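PDB 6NOR: putative NAD dependent dehydrogenase from Micromonospora echinospora, which binds NAD and probably acts as an oxidoreductase in the biosynthesis of the antibiotic gentamicin. Local coordinates for residues G26-G31 / D84-V89; W53-D58 / R72-L77; A214-T219 / L238-D243. All coordinates share one frame; numbering follows the deposited sequence.

Contact 1: G26-G31 / D84-V89. With NAD (nicotinamide-adenine-dinucleotide), chain G.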
loop_
_atom_site.group_PDB
_atom_site.type_symbol
_atom_site.label_atom_id
_atom_site.label_comp_id
_atom_site.label_asym_id
_atom_site.label_seq_id
_atom_site.Cartn_x
_atom_site.Cartn_y
_atom_site.Cartn_z
ATOM N N GLY A 26 -26.640 35.105 10.783
ATOM C CA GLY A 26 -25.527 36.021 10.918
ATOM C C GLY A 26 -24.484 35.391 11.811
ATOM O O GLY A 26 -24.810 34.873 12.885
ATOM N N VAL A 27 -23.229 35.446 11.369
ATOM C CA VAL A 27 -22.139 34.763 12.047
ATOM C C VAL A 27 -20.999 35.718 12.385
ATOM O O VAL A 27 -20.673 36.599 11.593
ATOM C CB VAL A 27 -21.607 33.630 11.170
ATOM C CG1 VAL A 27 -20.488 32.866 11.873
ATOM C CG2 VAL A 27 -22.738 32.696 10.795
ATOM N N ALA A 28 -20.417 35.564 13.568
ATOM C CA ALA A 28 -19.130 36.195 13.865
ATOM C C ALA A 28 -18.043 35.139 14.029
ATOM O O ALA A 28 -18.274 34.074 14.587
ATOM C CB ALA A 28 -19.215 37.052 15.108
ATOM N N VAL A 29 -16.856 35.444 13.535
ATOM C CA VAL A 29 -15.713 34.573 13.708
ATOM C C VAL A 29 -14.706 35.283 14.591
ATOM O O VAL A 29 -14.320 36.396 14.302
ATOM C CB VAL A 29 -15.073 34.191 12.361
ATOM C CG1 VAL A 29 -13.749 33.478 12.568
ATOM C CG2 VAL A 29 -16.011 33.313 11.568
ATOM N N VAL A 30 -14.307 34.633 15.678
ATOM C CA VAL A 30 -13.377 35.212 16.630
ATOM C C VAL A 30 -12.067 34.468 16.516
ATOM O O VAL A 30 -12.009 33.266 16.741
ATOM C CB VAL A 30 -13.885 35.117 18.069
ATOM C CG1 VAL A 30 -12.946 35.879 19.020
ATOM C CG2 VAL A 30 -15.327 35.617 18.173
ATOM N N GLY A 31 -11.011 35.186 16.175
ATOM C CA GLY A 31 -9.758 34.551 15.841
ATOM C C GLY A 31 -9.714 34.363 14.343
ATOM O O GLY A 31 -10.327 33.441 13.822
ATOM N N ASP A 84 -27.317 42.763 16.484
ATOM C CA ASP A 84 -28.417 41.840 16.726
ATOM C C ASP A 84 -28.573 40.728 15.679
ATOM O O ASP A 84 -29.244 39.735 15.937
ATOM C CB ASP A 84 -29.731 42.621 16.824
ATOM C CG ASP A 84 -29.841 43.415 18.115
ATOM O OD1 ASP A 84 -29.020 43.174 19.022
ATOM O OD2 ASP A 84 -30.747 44.274 18.229
ATOM N N THR A 85 -27.988 40.898 14.499
ATOM C CA THR A 85 -28.147 39.903 13.446
ATOM C C THR A 85 -27.234 38.692 13.685
ATOM O O THR A 85 -27.489 37.597 13.195
ATOM C CB THR A 85 -27.859 40.498 12.068
ATOM O OG1 THR A 85 -28.438 41.802 11.987
ATOM C CG2 THR A 85 -28.454 39.624 10.975
ATOM N N VAL A 86 -26.184 38.896 14.462
ATOM C CA VAL A 86 -25.320 37.806 14.871
ATOM C C VAL A 86 -26.034 36.855 15.838
ATOM O O VAL A 86 -26.495 37.259 16.898
ATOM C CB VAL A 86 -24.053 38.333 15.517
ATOM C CG1 VAL A 86 -23.184 37.176 15.957
ATOM C CG2 VAL A 86 -23.303 39.208 14.538
ATOM N N ARG A 87 -26.132 35.588 15.452
ATOM C CA ARG A 87 -26.804 34.591 16.275
ATOM C C ARG A 87 -25.885 33.401 16.539
ATOM O O ARG A 87 -26.208 32.498 17.314
ATOM C CB ARG A 87 -28.089 34.123 15.596
ATOM C CG ARG A 87 -29.276 35.086 15.760
ATOM C CD ARG A 87 -30.445 34.622 14.902
ATOM N NE ARG A 87 -30.914 33.285 15.267
ATOM C CZ ARG A 87 -31.485 32.437 14.416
ATOM N NH1 ARG A 87 -31.650 32.783 13.141
ATOM N NH2 ARG A 87 -31.878 31.237 14.834
ATOM N N PHE A 88 -24.733 33.411 15.885
ATOM C CA PHE A 88 -23.856 32.274 15.903
ATOM C C PHE A 88 -22.415 32.746 15.856
ATOM O O PHE A 88 -22.024 33.501 14.979
ATOM C CB PHE A 88 -24.185 31.350 14.732
ATOM C CG PHE A 88 -23.238 30.191 14.569
ATOM C CD1 PHE A 88 -22.993 29.324 15.612
ATOM C CD2 PHE A 88 -22.601 29.972 13.360
ATOM C CE1 PHE A 88 -22.127 28.253 15.460
ATOM C CE2 PHE A 88 -21.732 28.898 13.190
ATOM C CZ PHE A 88 -21.497 28.034 14.247
ATOM N N VAL A 89 -21.632 32.309 16.826
ATOM C CA VAL A 89 -20.257 32.743 16.941
ATOM C C VAL A 89 -19.315 31.543 16.928
ATOM O O VAL A 89 -19.530 30.566 17.635
ATOM C CB VAL A 89 -20.036 33.551 18.230
ATOM C CG1 VAL A 89 -18.607 34.066 18.294
ATOM C CG2 VAL A 89 -21.044 34.692 18.319
HETATM P PA NAD G . -3.634 30.865 15.116
HETATM O O1A NAD G . -2.424 31.313 15.970
HETATM O O2A NAD G . -3.303 30.632 13.690
HETATM O O5B NAD G . -4.749 31.966 15.191
HETATM C C5B NAD G . -5.136 32.459 16.461
HETATM C C4B NAD G . -5.856 33.805 16.187
HETATM O O4B NAD G . -6.505 34.212 17.241
HETATM C C3B NAD G . -4.819 34.867 15.903
HETATM O O3B NAD G . -5.205 35.548 14.785
HETATM C C2B NAD G . -4.858 35.785 17.155
HETATM O O2B NAD G . -4.510 37.157 16.743
HETATM C C1B NAD G . -6.084 35.727 17.483
HETATM N N9A NAD G . -6.325 35.985 18.891
HETATM C C8A NAD G . -5.561 35.713 19.968
HETATM N N7A NAD G . -6.247 36.105 21.069
HETATM C C5A NAD G . -7.416 36.613 20.675
HETATM C C6A NAD G . -8.460 37.156 21.363
HETATM N N6A NAD G . -8.569 37.314 22.727
HETATM N N1A NAD G . -9.535 37.584 20.717
HETATM C C2A NAD G . -9.593 37.509 19.365
HETATM N N3A NAD G . -8.551 36.979 18.680
HETATM C C4A NAD G . -7.471 36.529 19.328
HETATM O O3 NAD G . -4.196 29.575 15.769
HETATM P PN NAD G . -5.142 28.475 15.113
HETATM O O1N NAD G . -6.172 29.023 14.180
HETATM O O2N NAD G . -4.293 27.419 14.426
HETATM O O5D NAD G . -5.895 27.802 16.322
HETATM C C5D NAD G . -7.008 28.432 16.927
HETATM C C4D NAD G . -7.892 27.361 17.597
HETATM O O4D NAD G . -8.287 26.445 16.759
HETATM C C3D NAD G . -7.081 26.593 18.683
HETATM O O3D NAD G . -7.860 26.381 19.718
HETATM C C2D NAD G . -6.658 25.288 17.976
HETATM O O2D NAD G . -6.436 24.222 18.993
HETATM C C1D NAD G . -7.668 25.024 17.197
HETATM N N1N NAD G . -7.286 24.286 16.029
HETATM C C2N NAD G . -8.122 23.266 15.588
HETATM C C3N NAD G . -7.802 22.513 14.457
HETATM C C7N NAD G . -8.768 21.388 14.049
HETATM O O7N NAD G . -8.501 20.670 13.158
HETATM N N7N NAD G . -9.973 21.207 14.783
HETATM C C4N NAD G . -6.645 22.746 13.748
HETATM C C5N NAD G . -5.806 23.775 14.179
HETATM C C6N NAD G . -6.133 24.543 15.328
HETATM O O HOH W 1 -29.339 36.086 12.214
#
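V27 and F88 stand next to each other on one face of the parallel sheet of the NAD-binding Rossmann fold, in which strand 25-30 is flanked by strands 49-55 and 86-91. Their side chains point the same way. V27 CG2 reaches the ring at its edge, in the ring plane, 3.7 Å from F88 CD2. With V27 CG1 trans to the backbone N (chi1 -178°), that methyl comes to lie beside F88 O at 3.5 Å and near F88 CD2. V320 of helix 313-326 packs against this phenylalanine as well.

The other face carries A28 and V89. A28 CB sits 4.1 Å from V86 CG1 and only loosely approaches the CG2 branch of V89. Two residues on, V30 divides its two methyls between protein and cofactor: CG2 meets V89 CG1 at 3.6 Å, the two side chains slanting across each other, while CG1 lies 3.7 Å from the adenine carbon C2A of NAD. I101 and V105 of helix 98-107 cover V30 and V89 respectively.

The parallel pairing of V27 with F88 and A28 with V89 rests on A28 N donating to F88 O (156° at the hydrogen), helped by a backbone bond between A28 and V90. G26 O takes two donors, R87 N in a nearly straight bond (175°) and F88 N in a weak one. At the G26 end, a CB on this glycine would collide with T85 O. There a water accepts from G26 N at 3.2 Å and donates to T85 O at 2.6 Å.

Contact 2: W53-D58 / R72-L77; sequences WVVDRD and RVTTTL. With NAD (nicotinamide-adenine-dinucleotide), chain G.
In the beta-alpha-beta unit made by strand 49-55, helix 59-69 and strand 72-74, W53 and R72 run alongside each other and point the same way. R72 CB forms a CH-pi contact over the indole, 3.8 Å from the centroid of the six-membered ring. The bend in the arginine chain at chi3 (70°) then brings its guanidinium back over the far end of the ring: W53 CH2 lies over the centre of one guanidinium face, 3.5 Å from R72 CZ, with the two planes 35° apart. T74 CG2 adds a contact 3.6 Å from W53 CE3 and another 3.7 Å from V55 CG2, while the indole NE1 bonds to D83. T74 OG1 accepts from T76 N in an ST turn and also bonds to E79.

Three backbone bonds, V54 N to R72 O, T74 N to V54 O and D56 N to T74 O, tie strand 72-74, the outermost of the sheet in this chain, to strand 49-55 of the Rossmann fold. Where strand 49-55 ends, D56 turns away from 72-77 and grips the adenosine ribose of NAD with both carboxylate oxygens: O2B donates to D56 OD1 at 2.6 Å and O3B to D56 OD2 at 2.7 Å. An acidic residue here is the classical mark of NAD-binding Rossmann domains, consistent with a preference for NAD over its 2'-phosphorylated form. Two backbone amides hold the carboxylate in place, G32 N on OD2 and D58 N on OD1. D58 N to D56 OD1, at 2.9 Å, closes an Asx turn and uses the lone pair anti to the other oxygen.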
loop_
_atom_site.group_PDB
_atom_site.type_symbol
_atom_site.label_atom_id
_atom_site.label_comp_id
_atom_site.label_asym_id
_atom_site.label_seq_id
_atom_site.Cartn_x
_atom_site.Cartn_y
_atom_site.Cartn_z
ATOM N N TRP A 53 -18.999 39.455 10.950
ATOM C CA TRP A 53 -17.852 39.971 11.682
ATOM C C TRP A 53 -16.705 38.974 11.755
ATOM O O TRP A 53 -16.925 37.781 11.918
ATOM C CB TRP A 53 -18.265 40.361 13.100
ATOM C CG TRP A 53 -19.221 41.510 13.210
ATOM C CD1 TRP A 53 -20.571 41.437 13.230
ATOM C CD2 TRP A 53 -18.890 42.901 13.341
ATOM N NE1 TRP A 53 -21.113 42.690 13.359
ATOM C CE2 TRP A 53 -20.099 43.609 13.424
ATOM C CE3 TRP A 53 -17.687 43.614 13.382
ATOM C CZ2 TRP A 53 -20.151 45.001 13.562
ATOM C CZ3 TRP A 53 -17.735 45.002 13.526
ATOM C CH2 TRP A 53 -18.961 45.676 13.615
ATOM N N VAL A 54 -15.495 39.498 11.606
ATOM C CA VAL A 54 -14.270 38.876 12.046
ATOM C C VAL A 54 -13.773 39.673 13.250
ATOM O O VAL A 54 -13.594 40.885 13.160
ATOM C CB VAL A 54 -13.195 38.863 10.944
ATOM C CG1 VAL A 54 -11.913 38.256 11.456
ATOM C CG2 VAL A 54 -13.669 38.084 9.757
ATOM N N VAL A 55 -13.610 39.001 14.387
ATOM C CA VAL A 55 -13.038 39.599 15.591
ATOM C C VAL A 55 -11.635 39.066 15.777
ATOM O O VAL A 55 -11.437 37.852 15.744
ATOM C CB VAL A 55 -13.868 39.278 16.848
ATOM C CG1 VAL A 55 -13.287 40.011 18.085
ATOM C CG2 VAL A 55 -15.332 39.658 16.645
ATOM N N ASP A 56 -10.659 39.952 15.945
ATOM C CA ASP A 56 -9.270 39.533 16.164
ATOM C C ASP A 56 -8.524 40.626 16.899
ATOM O O ASP A 56 -8.753 41.799 16.647
ATOM C CB ASP A 56 -8.553 39.207 14.850
ATOM C CG ASP A 56 -7.374 38.217 15.038
ATOM O OD1 ASP A 56 -6.340 38.594 15.629
ATOM O OD2 ASP A 56 -7.473 37.056 14.581
ATOM N N ARG A 57 -7.642 40.246 17.817
ATOM C CA ARG A 57 -6.838 41.238 18.519
ATOM C C ARG A 57 -5.921 41.949 17.529
ATOM O O ARG A 57 -5.684 43.140 17.661
ATOM C CB ARG A 57 -6.024 40.602 19.660
ATOM C CG ARG A 57 -4.915 39.660 19.218
ATOM C CD ARG A 57 -3.913 39.372 20.343
ATOM N NE ARG A 57 -3.227 40.584 20.780
ATOM C CZ ARG A 57 -2.251 41.182 20.104
ATOM N NH1 ARG A 57 -1.828 40.689 18.948
ATOM N NH2 ARG A 57 -1.698 42.281 20.586
ATOM N N ASP A 58 -5.413 41.216 16.539
ATOM C CA ASP A 58 -4.553 41.782 15.495
ATOM C C ASP A 58 -5.403 42.293 14.334
ATOM O O ASP A 58 -5.960 41.502 13.568
ATOM C CB ASP A 58 -3.544 40.736 15.014
ATOM C CG ASP A 58 -2.675 41.221 13.844
ATOM O OD1 ASP A 58 -3.200 41.739 12.836
ATOM O OD2 ASP A 58 -1.441 41.058 13.921
ATOM N N ARG A 72 -17.292 42.721 8.259
ATOM C CA ARG A 72 -16.695 43.818 9.034
ATOM C C ARG A 72 -15.615 43.293 9.979
ATOM O O ARG A 72 -15.639 42.136 10.385
ATOM C CB ARG A 72 -17.768 44.568 9.820
ATOM C CG ARG A 72 -18.741 45.291 8.884
ATOM C CD ARG A 72 -19.862 45.970 9.619
ATOM N NE ARG A 72 -19.390 47.127 10.366
ATOM C CZ ARG A 72 -20.169 47.838 11.169
ATOM N NH1 ARG A 72 -19.685 48.881 11.824
ATOM N NH2 ARG A 72 -21.441 47.500 11.301
ATOM N N VAL A 73 -14.666 44.144 10.331
ATOM C CA VAL A 73 -13.597 43.723 11.210
ATOM C C VAL A 73 -13.611 44.546 12.488
ATOM O O VAL A 73 -13.900 45.735 12.456
ATOM C CB VAL A 73 -12.234 43.834 10.512
ATOM C CG1 VAL A 73 -12.086 45.180 9.843
ATOM C CG2 VAL A 73 -11.101 43.578 11.484
ATOM N N THR A 74 -13.328 43.898 13.614
ATOM C CA THR A 74 -13.221 44.591 14.892
ATOM C C THR A 74 -12.204 43.904 15.802
ATOM O O THR A 74 -11.819 42.768 15.568
ATOM C CB THR A 74 -14.566 44.658 15.622
ATOM O OG1 THR A 74 -14.382 45.299 16.890
ATOM C CG2 THR A 74 -15.105 43.268 15.871
ATOM N N THR A 75 -11.780 44.614 16.838
ATOM C CA THR A 75 -10.852 44.073 17.808
ATOM C C THR A 75 -11.579 43.851 19.114
ATOM O O THR A 75 -11.018 43.343 20.069
ATOM C CB THR A 75 -9.646 45.002 18.027
ATOM O OG1 THR A 75 -10.114 46.298 18.395
ATOM C CG2 THR A 75 -8.841 45.131 16.757
ATOM N N THR A 76 -12.850 44.204 19.135
ATOM C CA THR A 76 -13.665 44.124 20.336
ATOM C C THR A 76 -14.816 43.167 20.133
ATOM O O THR A 76 -15.710 43.436 19.343
ATOM C CB THR A 76 -14.256 45.504 20.717
ATOM O OG1 THR A 76 -13.228 46.496 20.699
ATOM C CG2 THR A 76 -14.900 45.459 22.082
ATOM N N LEU A 77 -14.810 42.068 20.869
ATOM C CA LEU A 77 -15.898 41.106 20.819
ATOM C C LEU A 77 -17.258 41.770 21.043
ATOM O O LEU A 77 -18.266 41.347 20.491
ATOM C CB LEU A 77 -15.664 39.996 21.855
ATOM C CG LEU A 77 -16.747 38.921 21.893
ATOM C CD1 LEU A 77 -16.805 38.201 20.555
ATOM C CD2 LEU A 77 -16.521 37.930 23.025
HETATM P PA NAD G . -3.634 30.865 15.116
HETATM O O1A NAD G . -2.424 31.313 15.970
HETATM O O2A NAD G . -3.303 30.632 13.690
HETATM O O5B NAD G . -4.749 31.966 15.191
HETATM C C5B NAD G . -5.136 32.459 16.461
HETATM C C4B NAD G . -5.856 33.805 16.187
HETATM O O4B NAD G . -6.505 34.212 17.241
HETATM C C3B NAD G . -4.819 34.867 15.903
HETATM O O3B NAD G . -5.205 35.548 14.785
HETATM C C2B NAD G . -4.858 35.785 17.155
HETATM O O2B NAD G . -4.510 37.157 16.743
HETATM C C1B NAD G . -6.084 35.727 17.483
HETATM N N9A NAD G . -6.325 35.985 18.891
HETATM C C8A NAD G . -5.561 35.713 19.968
HETATM N N7A NAD G . -6.247 36.105 21.069
HETATM C C5A NAD G . -7.416 36.613 20.675
HETATM C C6A NAD G . -8.460 37.156 21.363
HETATM N N6A NAD G . -8.569 37.314 22.727
HETATM N N1A NAD G . -9.535 37.584 20.717
HETATM C C2A NAD G . -9.593 37.509 19.365
HETATM N N3A NAD G . -8.551 36.979 18.680
HETATM C C4A NAD G . -7.471 36.529 19.328
HETATM O O3 NAD G . -4.196 29.575 15.769
HETATM P PN NAD G . -5.142 28.475 15.113
HETATM O O1N NAD G . -6.172 29.023 14.180
HETATM O O2N NAD G . -4.293 27.419 14.426
HETATM O O5D NAD G . -5.895 27.802 16.322
HETATM C C5D NAD G . -7.008 28.432 16.927
HETATM C C4D NAD G . -7.892 27.361 17.597
HETATM O O4D NAD G . -8.287 26.445 16.759
HETATM C C3D NAD G . -7.081 26.593 18.683
HETATM O O3D NAD G . -7.860 26.381 19.718
HETATM C C2D NAD G . -6.658 25.288 17.976
HETATM O O2D NAD G . -6.436 24.222 18.993
HETATM C C1D NAD G . -7.668 25.024 17.197
HETATM N N1N NAD G . -7.286 24.286 16.029
HETATM C C2N NAD G . -8.122 23.266 15.588
HETATM C C3N NAD G . -7.802 22.513 14.457
HETATM C C7N NAD G . -8.768 21.388 14.049
HETATM O O7N NAD G . -8.501 20.670 13.158
HETATM N N7N NAD G . -9.973 21.207 14.783
HETATM C C4N NAD G . -6.645 22.746 13.748
HETATM C C5N NAD G . -5.806 23.775 14.179
HETATM C C6N NAD G . -6.133 24.543 15.328
#

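Contact 3: A214-T219 / L238-D243; sequences AIRAVT and LIEFAD
The R216 and E240 side chains cross at a slant, and the arginine can be followed from CB outward. R216 CB lies 3.5 Å from E240 O, R216 CG 4.0 Å from E240 OE1, and R216 CD closer still to that oxygen at 3.2 Å. The chain then bends at chi3 (-61°). R216 NE stays 4.1 Å from E240 OE1, so the opposite charges are near but form no salt bridge, and guanidinium and carboxylate planes are 48° apart. At the tip, R216 NH2 lies 3.6 Å from A242 O, which is at the guanidinium edge and in its plane.

The backbone at R216 and A217 forms a classic beta bulge in an antiparallel hairpin of the C-terminal domain: R216 N and A217 N both donate to E240 O, and the register shifts by one. Just before the bulge, I215 CG1 touches F241 CE1 at 3.5 Å and I215 CG2 meets I239 CG2 at 3.6 Å. With an alanine here, CG1, CG2 and CD1 are gone, which would probably leave a gap beside I239 CG2 and the F241 ring carbon CE1, giving the ring more room to turn.

Beyond the hairpin, T219 packs on T219 of the second subunit and L238 on V236 of that subunit. Within the chain, strand 246-252 borders 234-241, strand 357-358 borders 215-223, and helix 334-353 lays T343 against I215 and V218.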
loop_
_atom_site.group_PDB
_atom_site.type_symbol
_atom_site.label_atom_id
_atom_site.label_comp_id
_atom_site.label_asym_id
_atom_site.label_seq_id
_atom_site.Cartn_x
_atom_site.Cartn_y
_atom_site.Cartn_z
ATOM N N ALA A 214 -17.976 4.076 28.666
ATOM C CA ALA A 214 -17.306 4.730 29.784
ATOM C C ALA A 214 -15.836 4.351 29.855
ATOM O O ALA A 214 -15.470 3.219 29.579
ATOM C CB ALA A 214 -17.986 4.369 31.091
ATOM N N ILE A 215 -15.001 5.309 30.229
ATOM C CA ILE A 215 -13.593 5.057 30.447
ATOM C C ILE A 215 -13.324 4.755 31.916
ATOM O O ILE A 215 -13.651 5.546 32.780
ATOM C CB ILE A 215 -12.761 6.252 30.003
ATOM C CG1 ILE A 215 -12.896 6.407 28.491
ATOM C CG2 ILE A 215 -11.312 6.107 30.473
ATOM C CD1 ILE A 215 -12.062 7.486 27.892
ATOM N N ARG A 216 -12.722 3.609 32.195
ATOM C CA ARG A 216 -12.469 3.207 33.573
ATOM C C ARG A 216 -11.125 3.708 34.102
ATOM O O ARG A 216 -11.049 4.212 35.210
ATOM C CB ARG A 216 -12.546 1.689 33.701
ATOM C CG ARG A 216 -12.385 1.177 35.130
ATOM C CD ARG A 216 -12.400 -0.349 35.205
ATOM N NE ARG A 216 -13.651 -0.913 34.711
ATOM C CZ ARG A 216 -14.795 -0.898 35.388
ATOM N NH1 ARG A 216 -14.850 -0.344 36.595
ATOM N NH2 ARG A 216 -15.887 -1.433 34.857
ATOM N N ALA A 217 -10.059 3.572 33.326
ATOM C CA ALA A 217 -8.753 4.057 33.772
ATOM C C ALA A 217 -7.874 4.568 32.622
ATOM O O ALA A 217 -8.149 4.315 31.462
ATOM C CB ALA A 217 -8.031 2.971 34.537
ATOM N N VAL A 218 -6.816 5.286 32.967
ATOM C CA VAL A 218 -5.920 5.886 32.004
ATOM C C VAL A 218 -4.486 5.739 32.489
ATOM O O VAL A 218 -4.215 5.844 33.683
ATOM C CB VAL A 218 -6.248 7.385 31.779
ATOM C CG1 VAL A 218 -5.250 8.026 30.873
ATOM C CG2 VAL A 218 -7.633 7.552 31.174
ATOM N N THR A 219 -3.573 5.462 31.564
ATOM C CA THR A 219 -2.143 5.499 31.832
ATOM C C THR A 219 -1.488 6.314 30.725
ATOM O O THR A 219 -1.899 6.240 29.586
ATOM C CB THR A 219 -1.536 4.085 31.884
ATOM O OG1 THR A 219 -2.432 3.196 32.566
ATOM C CG2 THR A 219 -0.205 4.096 32.590
ATOM N N LEU A 238 -2.631 4.988 27.387
ATOM C CA LEU A 238 -3.327 3.717 27.427
ATOM C C LEU A 238 -4.652 3.912 28.146
ATOM O O LEU A 238 -4.678 4.243 29.328
ATOM C CB LEU A 238 -2.479 2.641 28.115
ATOM C CG LEU A 238 -1.078 2.470 27.506
ATOM C CD1 LEU A 238 -0.320 1.343 28.178
ATOM C CD2 LEU A 238 -1.165 2.259 25.996
ATOM N N ILE A 239 -5.748 3.727 27.418
ATOM C CA ILE A 239 -7.081 3.856 27.977
ATOM C C ILE A 239 -7.715 2.502 28.254
ATOM O O ILE A 239 -7.764 1.643 27.381
ATOM C CB ILE A 239 -8.008 4.620 27.031
ATOM C CG1 ILE A 239 -7.408 5.965 26.657
ATOM C CG2 ILE A 239 -9.375 4.842 27.654
ATOM C CD1 ILE A 239 -8.235 6.669 25.602
ATOM N N GLU A 240 -8.223 2.319 29.464
ATOM C CA GLU A 240 -8.980 1.117 29.768
ATOM C C GLU A 240 -10.468 1.447 29.759
ATOM O O GLU A 240 -10.959 2.134 30.639
ATOM C CB GLU A 240 -8.548 0.541 31.111
ATOM C CG GLU A 240 -9.388 -0.611 31.623
ATOM C CD GLU A 240 -8.892 -1.133 32.970
ATOM O OE1 GLU A 240 -9.735 -1.479 33.829
ATOM O OE2 GLU A 240 -7.656 -1.189 33.170
ATOM N N PHE A 241 -11.187 0.956 28.762
ATOM C CA PHE A 241 -12.628 1.120 28.738
ATOM C C PHE A 241 -13.353 0.144 29.663
ATOM O O PHE A 241 -12.804 -0.866 30.072
ATOM C CB PHE A 241 -13.143 0.989 27.308
ATOM C CG PHE A 241 -12.673 2.091 26.414
ATOM C CD1 PHE A 241 -13.309 3.319 26.430
ATOM C CD2 PHE A 241 -11.570 1.918 25.585
ATOM C CE1 PHE A 241 -12.868 4.363 25.619
ATOM C CE2 PHE A 241 -11.129 2.949 24.777
ATOM C CZ PHE A 241 -11.783 4.180 24.793
ATOM N N ALA A 242 -14.601 0.466 29.975
ATOM C CA ALA A 242 -15.399 -0.269 30.950
ATOM C C ALA A 242 -15.663 -1.728 30.568
ATOM O O ALA A 242 -15.675 -2.596 31.421
ATOM C CB ALA A 242 -16.720 0.455 31.168
ATOM N N ASP A 243 -15.887 -1.991 29.290
ATOM C CA ASP A 243 -16.064 -3.359 28.799
ATOM C C ASP A 243 -14.782 -4.189 28.830
ATOM O O ASP A 243 -14.806 -5.394 28.610
ATOM C CB ASP A 243 -16.569 -3.324 27.369
ATOM C CG ASP A 243 -15.681 -2.485 26.484
ATOM O OD1 ASP A 243 -14.570 -2.952 26.186
ATOM O OD2 ASP A 243 -16.070 -1.355 26.115
#

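Overall arrangement
Contacts 1 and 2 belong to one parallel sheet, with centres 11 Å apart, and contact 2 is nested within the chain loop that contact 1 closes. Neighbouring strands 25-30 and 49-55 join them: V29 O to V55 N and G31 N to V55 O are each 2.7 Å, probable hydrogen bonds, and V86 CG2 lies 3.8 Å from W53 CD1. Both contacts touch the adenosine half of NAD: V30 packs on the adenine and G31 nears the ribose, whose hydroxyls D56 binds. Contact 3 lies in the other sheet, on the opposite side of the chain's centre, about 38 Å from contact 1 and 42 Å from contact 2 between centres, and away from the cofactor site.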